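PDB 6RA3: putative dioxygenase (1H-3-hydroxy-4-oxoquinaldine 2,4-dioxygenase), which catalyses the oxygen-dependent ring cleavage of the Pseudomonas quinolone signal (PQS) to N-octanoylanthranilate and carbon monoxide, on an alpha/beta-hydrolase fold. Local coordinates for residues T3-N8 with L82-V87; Q11-D16 with H59-N64; V26-W31 with A76-L81; G40-L45 with Q49-V54; W100-I105 with P115-L120. All coordinates share one frame; numbering follows the deposited sequence.

Contact 1: residues T3-N8 with L82-V87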
# COMPACT_ATOMS: atom_id res chain seq x y z
N THR A 3 7.33 2.77 -1.52
CA THR A 3 7.77 3.11 -2.85
C THR A 3 8.78 2.07 -3.32
O THR A 3 9.35 1.33 -2.52
CB THR A 3 8.39 4.49 -2.84
OG1 THR A 3 9.21 4.59 -1.68
CG2 THR A 3 7.35 5.59 -2.78
N THR A 4 9.01 2.03 -4.62
CA THR A 4 9.98 1.14 -5.22
C THR A 4 10.82 1.88 -6.23
O THR A 4 10.37 2.83 -6.88
CB THR A 4 9.32 -0.02 -5.97
OG1 THR A 4 8.51 0.49 -7.04
CG2 THR A 4 8.49 -0.83 -5.03
N LYS A 5 12.03 1.38 -6.41
CA LYS A 5 12.86 1.70 -7.55
C LYS A 5 13.45 0.42 -8.10
O LYS A 5 13.69 -0.55 -7.37
CB LYS A 5 14.05 2.65 -7.24
CG LYS A 5 13.75 4.09 -7.09
CD LYS A 5 14.98 4.87 -6.62
CE LYS A 5 14.69 6.38 -6.53
NZ LYS A 5 14.51 6.99 -7.89
N THR A 6 13.68 0.42 -9.41
CA THR A 6 14.52 -0.56 -10.07
C THR A 6 15.99 -0.22 -9.81
O THR A 6 16.47 0.84 -10.22
CB THR A 6 14.23 -0.55 -11.57
OG1 THR A 6 12.85 -0.89 -11.76
CG2 THR A 6 15.11 -1.56 -12.32
N VAL A 7 16.70 -1.11 -9.11
CA VAL A 7 18.15 -0.99 -8.89
C VAL A 7 18.81 -2.29 -9.33
O VAL A 7 18.38 -3.37 -8.91
CB VAL A 7 18.49 -0.74 -7.41
CG1 VAL A 7 19.98 -0.40 -7.26
CG2 VAL A 7 17.62 0.35 -6.82
N ASN A 8 19.87 -2.19 -10.13
CA ASN A 8 20.53 -3.38 -10.67
C ASN A 8 19.48 -4.28 -11.33
O ASN A 8 19.51 -5.51 -11.21
CB ASN A 8 21.31 -4.16 -9.60
CG ASN A 8 22.40 -3.31 -8.88
OD1 ASN A 8 23.13 -2.53 -9.49
ND2 ASN A 8 22.50 -3.49 -7.56
N LEU A 82 20.72 3.98 -2.44
CA LEU A 82 21.12 5.18 -1.70
C LEU A 82 21.73 6.25 -2.62
O LEU A 82 21.43 7.45 -2.47
CB LEU A 82 22.08 4.78 -0.58
CG LEU A 82 21.39 3.85 0.42
CD1 LEU A 82 22.36 3.16 1.45
CD2 LEU A 82 20.30 4.56 1.23
N ASP A 83 22.56 5.85 -3.58
CA ASP A 83 23.04 6.76 -4.62
C ASP A 83 21.88 7.39 -5.38
O ASP A 83 21.92 8.58 -5.70
CB ASP A 83 23.96 6.02 -5.58
CG ASP A 83 25.27 5.56 -4.93
OD1 ASP A 83 25.52 5.90 -3.75
OD2 ASP A 83 26.04 4.84 -5.61
N ALA A 84 20.85 6.60 -5.71
CA ALA A 84 19.70 7.14 -6.42
C ALA A 84 18.92 8.13 -5.55
O ALA A 84 18.40 9.14 -6.05
CB ALA A 84 18.78 6.01 -6.89
N LEU A 85 18.84 7.88 -4.24
CA LEU A 85 18.15 8.77 -3.31
C LEU A 85 19.04 9.90 -2.79
O LEU A 85 18.62 10.62 -1.87
CB LEU A 85 17.61 7.98 -2.14
CG LEU A 85 16.56 6.91 -2.45
CD1 LEU A 85 16.32 6.02 -1.24
CD2 LEU A 85 15.26 7.56 -2.89
N GLU A 86 20.21 10.08 -3.40
CA GLU A 86 21.25 11.02 -2.98
C GLU A 86 21.44 11.04 -1.47
O GLU A 86 21.47 12.10 -0.82
CB GLU A 86 20.96 12.41 -3.51
CG GLU A 86 20.81 12.46 -4.99
CD GLU A 86 20.32 13.82 -5.45
OE1 GLU A 86 21.08 14.81 -5.31
OE2 GLU A 86 19.15 13.87 -5.93
N VAL A 87 21.59 9.85 -0.91
CA VAL A 87 22.02 9.70 0.47
C VAL A 87 23.54 9.72 0.43
O VAL A 87 24.16 8.94 -0.30
CB VAL A 87 21.50 8.40 1.08
CG1 VAL A 87 22.17 8.14 2.42
CG2 VAL A 87 19.98 8.48 1.23
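Lys5 reaches from the outermost strand of this chain's sheet to the end of helix 71-84 and touches it with methylene groups alone. Its CD lies 4.0 Å from Ala84 CB, and the next carbon, CE, is 3.9 Å from Leu85 CD2, so the aliphatic stem rests on Ala84 at the end of the helix and on Leu85 just beyond it, the leucine branch crossing it at a slant. A long side chain suits the place because the backbones stand well apart, and the small Ala84 leaves room for the stem to run past. The chain stays extended through chi3 and then bends at chi4 (-70°), which turns NZ away from the line of the stem. That ammonium group is bonded to Arg63 O of the second subunit, so the outer end of Lys5 belongs to the subunit interface.

Helix 71-84 stops here in a Schellman motif: Val87 N bonds to Leu82 O at 2.9 Å, and a weaker bond joins Glu86 N to Asp83 O, with Glu86 as the C-prime residue at positive phi. The turn delivers Leu85 to the close, buried part of the contact, where it also packs on Phe14 of strand 10-17 and the Lys5 stem packs on Leu81 of the helix. Ala84, although its methyl touches the same stem, lies toward the exposed side.

Contact 2: residues Q11-D16 with H59-N64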
# COMPACT_ATOMS: atom_id res chain seq x y z
N GLN A 11 13.66 -5.03 -8.42
CA GLN A 11 12.74 -4.11 -7.73
C GLN A 11 13.05 -4.07 -6.25
O GLN A 11 12.91 -5.08 -5.54
CB GLN A 11 11.27 -4.50 -7.93
CG GLN A 11 10.35 -3.40 -7.35
CD GLN A 11 8.93 -3.46 -7.82
OE1 GLN A 11 8.53 -2.80 -8.78
NE2 GLN A 11 8.14 -4.22 -7.12
N ILE A 12 13.43 -2.88 -5.77
CA ILE A 12 13.79 -2.64 -4.37
C ILE A 12 12.72 -1.76 -3.74
O ILE A 12 12.61 -0.58 -4.08
CB ILE A 12 15.18 -1.96 -4.27
CG1 ILE A 12 16.23 -2.79 -5.00
CG2 ILE A 12 15.55 -1.70 -2.80
CD1 ILE A 12 16.40 -4.23 -4.43
N ALA A 13 11.98 -2.31 -2.80
CA ALA A 13 11.02 -1.54 -2.03
C ALA A 13 11.71 -0.82 -0.88
O ALA A 13 12.67 -1.32 -0.29
CB ALA A 13 9.94 -2.43 -1.46
N PHE A 14 11.18 0.34 -0.54
CA PHE A 14 11.76 1.18 0.50
C PHE A 14 10.74 2.22 0.94
O PHE A 14 9.68 2.39 0.34
CB PHE A 14 13.04 1.82 -0.01
CG PHE A 14 12.83 2.88 -1.05
CD1 PHE A 14 12.66 2.55 -2.38
CD2 PHE A 14 12.78 4.23 -0.68
CE1 PHE A 14 12.43 3.52 -3.34
CE2 PHE A 14 12.56 5.21 -1.64
CZ PHE A 14 12.41 4.86 -2.98
N ASP A 15 11.07 2.90 2.04
CA ASP A 15 10.47 4.20 2.32
C ASP A 15 11.53 5.12 2.93
O ASP A 15 12.58 4.68 3.41
CB ASP A 15 9.21 4.08 3.18
CG ASP A 15 9.47 3.72 4.63
OD1 ASP A 15 8.47 3.74 5.39
OD2 ASP A 15 10.63 3.43 5.01
N ASP A 16 11.24 6.41 2.85
CA ASP A 16 12.20 7.48 3.09
C ASP A 16 11.47 8.54 3.91
O ASP A 16 10.52 9.13 3.40
CB ASP A 16 12.70 8.02 1.76
CG ASP A 16 13.48 9.29 1.88
OD1 ASP A 16 13.91 9.60 3.01
OD2 ASP A 16 13.66 9.98 0.83
N HIS A 59 11.81 -9.27 -1.64
CA HIS A 59 11.13 -9.13 -0.36
C HIS A 59 10.08 -8.03 -0.36
O HIS A 59 9.38 -7.87 0.66
CB HIS A 59 12.15 -8.82 0.76
CG HIS A 59 13.00 -9.99 1.15
ND1 HIS A 59 13.94 -10.54 0.31
CD2 HIS A 59 13.02 -10.74 2.27
CE1 HIS A 59 14.53 -11.56 0.91
NE2 HIS A 59 13.99 -11.69 2.11
N GLY A 60 9.97 -7.26 -1.43
CA GLY A 60 9.00 -6.19 -1.51
C GLY A 60 7.59 -6.72 -1.71
O GLY A 60 7.33 -7.92 -1.54
N PRO A 61 6.66 -5.84 -2.10
CA PRO A 61 5.29 -6.32 -2.40
C PRO A 61 5.25 -7.32 -3.55
O PRO A 61 4.40 -8.20 -3.51
CB PRO A 61 4.50 -5.03 -2.73
CG PRO A 61 5.50 -3.94 -2.84
CD PRO A 61 6.77 -4.37 -2.17
N ASP A 62 6.15 -7.24 -4.53
CA ASP A 62 6.19 -8.21 -5.62
C ASP A 62 6.85 -9.50 -5.12
O ASP A 62 8.06 -9.54 -4.92
CB ASP A 62 6.93 -7.64 -6.82
CG ASP A 62 7.12 -8.66 -7.96
OD1 ASP A 62 6.61 -9.81 -7.84
OD2 ASP A 62 7.78 -8.31 -8.97
N ARG A 63 6.05 -10.54 -4.91
CA ARG A 63 6.59 -11.79 -4.36
C ARG A 63 6.83 -12.87 -5.41
O ARG A 63 6.93 -14.06 -5.07
CB ARG A 63 5.70 -12.29 -3.25
CG ARG A 63 5.75 -11.42 -2.01
CD ARG A 63 7.21 -11.17 -1.47
NE ARG A 63 7.13 -10.25 -0.34
CZ ARG A 63 6.65 -10.60 0.83
NH1 ARG A 63 6.26 -11.85 1.04
NH2 ARG A 63 6.55 -9.72 1.78
N ASN A 64 7.00 -12.46 -6.66
CA ASN A 64 7.50 -13.40 -7.65
C ASN A 64 8.89 -13.87 -7.25
O ASN A 64 9.67 -13.17 -6.59
CB ASN A 64 7.55 -12.76 -9.03
CG ASN A 64 6.18 -12.80 -9.77
OD1 ASN A 64 5.36 -13.68 -9.52
ND2 ASN A 64 5.97 -11.88 -10.71
O HOH W 1 8.59 -5.30 -4.71
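Gln11 sets CG anti to the backbone N (chi1 -172°) and continues extended beyond CG, which carries its amide across to Asp62 in the loop 59-64. The contact thus ties strand 10-17 of the alpha/beta-hydrolase sheet to the loop that follows strand 51-54. Gln11 NE2 lies 3.6 Å from Asp62 CB, a van der Waals touch, with the amide and carboxylate planes 80° apart. The polar link is made by a water instead: it accepts from Gln11 NE2 at 2.7 Å and from Asp62 N at 3.1 Å. A long side chain ending in an amide suits this exposed position, since it spans the gap and donates to the bridging water.

Farther along the strand, Ala13 CB sits 3.8 Å from Pro61 CD and packs on Gly60 CA as well. A small residue facing a glycine lets strand and loop come close, while the proline ring restricts the loop backbone. The loop is also braced from within: Arg63 NE donates to Gly60 O at 2.6 Å. Pro61 and Asp62 pack on Ile2 and Thr4 of the third subunit. A chi1 of 175° places the Asp62 carboxylate for an Asx turn, OD1 accepting from Asn64 N at 2.9 Å from above the carboxylate plane.

Contact 3: residues V26-W31 with A76-L81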
# COMPACT_ATOMS: atom_id res chain seq x y z
N VAL A 26 19.83 3.79 7.76
CA VAL A 26 19.37 2.85 6.73
C VAL A 26 19.09 1.52 7.42
O VAL A 26 20.01 0.88 7.95
CB VAL A 26 20.37 2.69 5.58
CG1 VAL A 26 19.84 1.67 4.56
CG2 VAL A 26 20.62 4.01 4.89
N THR A 27 17.82 1.15 7.48
CA THR A 27 17.41 -0.07 8.11
C THR A 27 17.46 -1.20 7.09
O THR A 27 17.11 -1.02 5.91
CB THR A 27 16.02 0.02 8.73
OG1 THR A 27 15.00 -0.09 7.73
CG2 THR A 27 15.86 1.31 9.51
N LEU A 28 17.95 -2.34 7.55
CA LEU A 28 18.16 -3.53 6.72
C LEU A 28 17.65 -4.68 7.56
O LEU A 28 18.09 -4.85 8.70
CB LEU A 28 19.63 -3.72 6.35
CG LEU A 28 20.26 -2.58 5.56
CD1 LEU A 28 21.77 -2.73 5.55
CD2 LEU A 28 19.72 -2.50 4.14
N SER A 29 16.71 -5.44 7.00
CA SER A 29 16.06 -6.50 7.74
C SER A 29 16.82 -7.81 7.52
O SER A 29 17.81 -7.86 6.78
CB SER A 29 14.59 -6.60 7.32
OG SER A 29 13.88 -5.39 7.57
N GLY A 30 16.39 -8.85 8.21
CA GLY A 30 16.93 -10.19 8.02
C GLY A 30 16.29 -10.86 6.81
O GLY A 30 15.61 -10.23 6.00
N TRP A 31 16.52 -12.17 6.70
CA TRP A 31 15.97 -12.92 5.57
C TRP A 31 14.51 -13.18 5.83
O TRP A 31 14.12 -13.47 6.95
CB TRP A 31 16.71 -14.24 5.34
CG TRP A 31 17.99 -14.08 4.68
CD1 TRP A 31 19.17 -13.86 5.28
CD2 TRP A 31 18.25 -14.09 3.26
NE1 TRP A 31 20.15 -13.73 4.35
CE2 TRP A 31 19.62 -13.87 3.10
CE3 TRP A 31 17.47 -14.28 2.12
CZ2 TRP A 31 20.23 -13.85 1.85
CZ3 TRP A 31 18.07 -14.22 0.89
CH2 TRP A 31 19.44 -14.02 0.76
N ALA A 76 25.00 -4.50 -3.23
CA ALA A 76 25.00 -3.73 -4.46
C ALA A 76 23.67 -3.02 -4.64
O ALA A 76 23.63 -1.91 -5.16
CB ALA A 76 25.29 -4.63 -5.67
N ASP A 77 22.56 -3.67 -4.23
CA ASP A 77 21.22 -3.09 -4.39
C ASP A 77 21.01 -1.92 -3.42
O ASP A 77 20.46 -0.88 -3.79
CB ASP A 77 20.10 -4.10 -4.11
CG ASP A 77 20.05 -5.27 -5.09
OD1 ASP A 77 19.36 -6.25 -4.73
OD2 ASP A 77 20.66 -5.21 -6.17
N THR A 78 21.38 -2.13 -2.15
CA THR A 78 21.18 -1.11 -1.13
C THR A 78 22.01 0.11 -1.44
O THR A 78 21.52 1.25 -1.34
CB THR A 78 21.54 -1.68 0.24
OG1 THR A 78 20.66 -2.76 0.56
CG2 THR A 78 21.44 -0.60 1.35
N ILE A 79 23.26 -0.09 -1.87
CA ILE A 79 24.11 1.02 -2.25
C ILE A 79 23.55 1.72 -3.48
O ILE A 79 23.61 2.96 -3.59
CB ILE A 79 25.55 0.54 -2.50
CG1 ILE A 79 26.17 0.02 -1.19
CG2 ILE A 79 26.39 1.66 -3.12
CD1 ILE A 79 27.53 -0.62 -1.36
N GLY A 80 23.06 0.96 -4.45
CA GLY A 80 22.54 1.60 -5.65
C GLY A 80 21.32 2.44 -5.35
O GLY A 80 21.13 3.51 -5.94
N LEU A 81 20.48 1.97 -4.42
CA LEU A 81 19.31 2.74 -3.99
C LEU A 81 19.72 4.04 -3.31
O LEU A 81 19.15 5.10 -3.58
CB LEU A 81 18.46 1.90 -3.04
CG LEU A 81 17.12 2.53 -2.65
CD1 LEU A 81 16.13 2.37 -3.80
CD2 LEU A 81 16.61 1.92 -1.40
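Helix 71-84 packs on one face of the central sheet of the alpha/beta-hydrolase fold, and Thr78 meets strand 24-28. Leu28 is its main partner. The CD2 methyl of the leucine fits against both branches of the threonine, 3.7 Å from OG1 and 3.8 Å from CG2, with the two side chains set at a slant to each other. Val26, two residues earlier and on the same face of the strand, adds a looser touch, its CG1 being 4.2 Å from Thr78 CG2.

Threonine suits this buried position because its hydroxyl can be satisfied within the helix. With chi1 at -63°, OG1 stands beside the backbone N and is hydrogen-bonded to Met74 O, one turn back, while CG2 is turned anti to that N and offers a methyl to the sheet. The hydroxyl therefore presents no unmet polar need to the leucine. Branched aliphatic residues on the strand supply the matching apolar surface.

Leu28 and Val26 also pack on Val54 of the neighbouring strand 51-54, and Ile105 of helix 99-109 also packs on Leu28 and Thr78, so the contact lies where two helices and two parallel strands converge.

Contact 4: residues G40-L45 with Q49-V54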
# COMPACT_ATOMS: atom_id res chain seq x y z
N GLY A 40 8.47 -0.52 14.78
CA GLY A 40 8.54 -0.10 16.17
C GLY A 40 9.58 0.97 16.41
O GLY A 40 9.37 1.87 17.23
N MET A 41 10.73 0.86 15.74
CA MET A 41 11.82 1.81 15.91
C MET A 41 11.62 3.07 15.07
O MET A 41 12.20 4.11 15.39
CB MET A 41 13.15 1.17 15.48
CG MET A 41 13.76 0.13 16.48
SD MET A 41 15.21 -0.70 15.79
CE MET A 41 16.33 0.62 15.43
N LEU A 42 10.84 2.97 13.99
CA LEU A 42 10.74 4.06 13.03
C LEU A 42 10.37 5.41 13.64
O LEU A 42 10.99 6.42 13.28
CB LEU A 42 9.72 3.66 11.97
CG LEU A 42 9.46 4.74 10.93
CD1 LEU A 42 10.73 5.13 10.22
CD2 LEU A 42 8.44 4.22 9.96
N PRO A 43 9.37 5.52 14.51
CA PRO A 43 9.05 6.85 15.04
C PRO A 43 10.24 7.53 15.70
O PRO A 43 10.41 8.74 15.58
CB PRO A 43 7.92 6.58 16.03
CG PRO A 43 7.49 5.17 15.80
CD PRO A 43 8.59 4.45 15.16
N TYR A 44 11.08 6.74 16.39
CA TYR A 44 12.25 7.26 17.08
C TYR A 44 13.37 7.57 16.10
O TYR A 44 14.04 8.60 16.22
CB TYR A 44 12.72 6.26 18.15
CG TYR A 44 11.65 5.85 19.12
CD1 TYR A 44 11.36 6.62 20.24
CD2 TYR A 44 10.94 4.67 18.95
CE1 TYR A 44 10.37 6.23 21.14
CE2 TYR A 44 9.96 4.28 19.84
CZ TYR A 44 9.69 5.06 20.94
OH TYR A 44 8.71 4.68 21.83
N LEU A 45 13.57 6.72 15.09
CA LEU A 45 14.64 6.98 14.13
C LEU A 45 14.36 8.22 13.30
O LEU A 45 15.25 9.05 13.07
CB LEU A 45 14.83 5.76 13.20
CG LEU A 45 15.32 4.45 13.84
CD1 LEU A 45 15.46 3.35 12.78
CD2 LEU A 45 16.66 4.68 14.58
N GLN A 49 16.88 11.47 12.44
CA GLN A 49 17.59 11.62 11.19
C GLN A 49 16.68 11.18 10.06
O GLN A 49 15.73 10.45 10.27
CB GLN A 49 18.86 10.75 11.11
CG GLN A 49 19.82 10.83 12.29
CD GLN A 49 20.60 12.15 12.34
OE1 GLN A 49 20.88 12.79 11.31
NE2 GLN A 49 20.95 12.56 13.56
N ARG A 50 17.02 11.61 8.85
CA ARG A 50 16.43 10.97 7.68
C ARG A 50 16.66 9.48 7.83
O ARG A 50 17.79 9.04 8.05
CB ARG A 50 17.06 11.47 6.39
CG ARG A 50 16.47 10.87 5.08
CD ARG A 50 17.26 11.32 3.85
NE ARG A 50 16.66 10.87 2.62
CZ ARG A 50 17.14 11.11 1.41
NH1 ARG A 50 18.25 11.80 1.26
NH2 ARG A 50 16.49 10.67 0.34
N THR A 51 15.57 8.72 7.76
CA THR A 51 15.59 7.27 7.86
C THR A 51 15.05 6.66 6.57
O THR A 51 13.95 7.01 6.13
CB THR A 51 14.77 6.85 9.06
OG1 THR A 51 15.40 7.36 10.24
CG2 THR A 51 14.64 5.31 9.14
N VAL A 52 15.84 5.77 5.96
CA VAL A 52 15.48 5.04 4.75
C VAL A 52 15.40 3.57 5.14
O VAL A 52 16.42 2.98 5.52
CB VAL A 52 16.51 5.25 3.62
CG1 VAL A 52 16.23 4.32 2.42
CG2 VAL A 52 16.56 6.68 3.16
N ARG A 53 14.21 3.00 5.10
CA ARG A 53 14.03 1.58 5.37
C ARG A 53 14.07 0.82 4.05
O ARG A 53 13.39 1.20 3.10
CB ARG A 53 12.73 1.30 6.11
CG ARG A 53 12.60 1.99 7.44
CD ARG A 53 11.41 1.46 8.20
NE ARG A 53 10.18 1.88 7.55
CZ ARG A 53 8.97 1.42 7.84
NH1 ARG A 53 8.79 0.50 8.77
NH2 ARG A 53 7.92 1.90 7.18
N VAL A 54 14.91 -0.22 3.97
CA VAL A 54 15.22 -0.88 2.71
C VAL A 54 14.80 -2.34 2.78
O VAL A 54 15.06 -3.03 3.77
CB VAL A 54 16.71 -0.77 2.36
CG1 VAL A 54 17.01 -1.58 1.11
CG2 VAL A 54 17.11 0.66 2.16
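The guanidinium group of Arg53 has a methyl over one face: Leu42 CD2 stands 3.5 Å above the plane, over its centre, with CZ the nearest atom at 3.6 Å. The contact is part of a beta-alpha-beta unit, strand 24-28, helix 42-48 and strand 51-54, and joins the helix to the strand that follows it. The side chains of Leu42 and Arg53 cross at about a right angle, and it is the CD2 branch that lies over the plane. Arg53 is bent at chi3 (-70°), which turns the guanidinium so that a face meets Leu42 CD2. Its nitrogens have acidic partners, NH2 in a salt bridge to Asp15 and NH1 in another to Asp39. These probably hold the plane in place and balance its charge, while the apolar methyl takes up a face that makes no such bonds.

Leu42 serves both strand residues that point toward the helix: as CD2 covers Arg53, CD1 lies 4.1 Å from Thr51 CG2. Leucine suits this role because its two methyls can reach separate partners. Thr51 comes closer still to Leu45, whose CB is 3.4 Å from Thr51 OG1, with Thr51 CG2 a secondary neighbour of the same carbon. Phe25 of strand 24-28 packs on both Thr51 and Leu45, giving the helix an apolar underside.

At the C-terminal end of the helix, Gln49 N donates to Leu45 O at 3.0 Å, an i to i+4 bond. Two residues on, Thr51 OG1 donates to Gln49 O at 3.1 Å from well above the carbonyl plane.

Contact 5: residues W100-I105 with P115-L120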
# COMPACT_ATOMS: atom_id res chain seq x y z
N TRP A 100 25.53 -9.24 7.53
CA TRP A 100 26.57 -9.57 6.58
C TRP A 100 26.60 -8.59 5.44
O TRP A 100 27.68 -8.23 4.97
CB TRP A 100 26.39 -10.99 6.03
CG TRP A 100 26.54 -12.08 7.02
CD1 TRP A 100 25.54 -12.71 7.71
CD2 TRP A 100 27.77 -12.71 7.42
NE1 TRP A 100 26.07 -13.69 8.52
CE2 TRP A 100 27.43 -13.70 8.38
CE3 TRP A 100 29.11 -12.54 7.07
CZ2 TRP A 100 28.40 -14.52 8.98
CZ3 TRP A 100 30.07 -13.37 7.68
CH2 TRP A 100 29.70 -14.33 8.63
N ALA A 101 25.42 -8.18 4.93
CA ALA A 101 25.37 -7.19 3.85
C ALA A 101 25.80 -5.83 4.36
O ALA A 101 26.51 -5.09 3.66
CB ALA A 101 23.97 -7.13 3.27
N ALA A 102 25.37 -5.47 5.57
CA ALA A 102 25.79 -4.20 6.17
C ALA A 102 27.31 -4.07 6.22
O ALA A 102 27.86 -3.01 5.92
CB ALA A 102 25.19 -4.07 7.57
N LEU A 103 28.01 -5.16 6.59
CA LEU A 103 29.47 -5.09 6.64
C LEU A 103 30.08 -5.06 5.24
O LEU A 103 31.07 -4.36 5.00
CB LEU A 103 30.00 -6.27 7.45
CG LEU A 103 29.45 -6.24 8.88
CD1 LEU A 103 29.68 -7.53 9.63
CD2 LEU A 103 30.10 -5.09 9.64
N GLU A 104 29.47 -5.77 4.29
CA GLU A 104 29.93 -5.66 2.92
C GLU A 104 29.75 -4.24 2.42
O GLU A 104 30.65 -3.70 1.76
CB GLU A 104 29.16 -6.66 2.02
CG GLU A 104 29.56 -6.62 0.55
CD GLU A 104 31.04 -6.93 0.30
OE1 GLU A 104 31.63 -7.65 1.14
OE2 GLU A 104 31.60 -6.47 -0.72
N ILE A 105 28.61 -3.61 2.74
CA ILE A 105 28.39 -2.22 2.33
C ILE A 105 29.43 -1.31 2.98
O ILE A 105 29.99 -0.41 2.34
CB ILE A 105 26.96 -1.76 2.67
CG1 ILE A 105 25.91 -2.55 1.87
CG2 ILE A 105 26.81 -0.24 2.43
CD1 ILE A 105 24.48 -2.51 2.47
N PRO A 115 30.18 5.83 8.33
CA PRO A 115 30.98 5.98 9.55
C PRO A 115 30.59 5.05 10.67
O PRO A 115 31.31 4.96 11.66
CB PRO A 115 30.70 7.43 9.96
CG PRO A 115 29.26 7.60 9.55
CD PRO A 115 29.16 6.89 8.22
N ALA A 116 29.46 4.36 10.56
CA ALA A 116 29.08 3.46 11.63
C ALA A 116 28.08 2.44 11.11
O ALA A 116 27.43 2.65 10.07
CB ALA A 116 28.51 4.22 12.83
N VAL A 117 27.95 1.35 11.86
CA VAL A 117 27.08 0.23 11.55
C VAL A 117 26.59 -0.36 12.86
O VAL A 117 27.40 -0.73 13.71
CB VAL A 117 27.79 -0.90 10.75
CG1 VAL A 117 26.88 -2.14 10.65
CG2 VAL A 117 28.22 -0.42 9.39
N MET A 118 25.29 -0.52 13.00
CA MET A 118 24.70 -1.27 14.11
C MET A 118 24.17 -2.61 13.60
O MET A 118 23.49 -2.67 12.57
CB MET A 118 23.56 -0.49 14.77
CG MET A 118 22.85 -1.25 15.85
SD MET A 118 21.95 -0.24 17.07
CE MET A 118 23.36 0.47 17.85
N ILE A 119 24.46 -3.68 14.35
CA ILE A 119 24.00 -5.03 14.03
C ILE A 119 23.22 -5.55 15.22
O ILE A 119 23.61 -5.35 16.37
CB ILE A 119 25.17 -5.95 13.65
CG1 ILE A 119 25.91 -5.39 12.43
CG2 ILE A 119 24.67 -7.37 13.38
CD1 ILE A 119 27.15 -6.15 12.00
N LEU A 120 22.08 -6.19 14.93
CA LEU A 120 21.16 -6.72 15.93
C LEU A 120 21.20 -8.25 15.85
O LEU A 120 20.83 -8.83 14.83
CB LEU A 120 19.74 -6.22 15.68
CG LEU A 120 19.28 -4.82 16.12
CD1 LEU A 120 20.36 -3.78 16.02
CD2 LEU A 120 18.08 -4.44 15.28
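Leu103 and Ile119 make the closest approach, their CD1 methyls lying 3.7 Å apart. The isoleucine methyl does more than touch one atom: it sits among the fork of the leucine, 3.9 Å from both Leu103 CG and Leu103 CD2, and the two side chains cross at about a right angle. A second meeting lies alongside, where Ala102 CB is 4.0 Å from Val117 CG1. That same valine methyl is 4.5 Å from Leu103 CD2, a looser touch that joins the two pairs.

Side-chain size follows from position. Ala102 points toward the strand, where the backbones are nearest, and a methyl is enough to fill the gap. Leu103 leaves the helix to one side, and its longer branch bends its end back toward the sheet. On the strand, Val117 and Ile119 alternate with Met118 and so share the face turned to the helix, while Met118 packs on helix 253-266 on the other side of the sheet. In Ile119, chi1 sets CG1 beside the backbone N, and an extended chi2 (176°) carries CD1 out to the leucine.

Farther out, Ala102 also packs on Pro92 and Ala94 of strand 90-95, and Leu103 on Arg200 and Met201 of helix 197-202. The axes of segments 100-105 and 116-120 approach to 9.1 Å and run antiparallel, at 170°. The Ile119 side chain is about 8 Å from that of His97, a probable substrate-binding residue, and about 9 Å from that of His246, the probable proton donor/acceptor. Strand 90-95, helix 99-109 and strand 116-120 form a beta-alpha-beta crossover, the repeating element of the alpha/beta-hydrolase fold.

In the fold
From the N terminus, contact 1 opens at strand 3-7, the outermost of this chain's sheet, and closes the longest loop, at the end of helix 71-84. Contacts 2, 3 and 4 all fall within that span. Contact 2 starts on the adjacent strand 10-17 and crosses contact 3, since 26-31 begins before 59-64 is reached and 76-81 follows it. Contact 4, which joins a helix to the strand after it, lies within both. Contact 5 comes afterwards in series and joins a later helix to its following strand. Contacts 1 and 3 share helix 71-84, salt bridges link contacts 2 and 4, and Ile105 packs contact 5 against contact 3. Together they tie the sheet from its outermost strand to its middle.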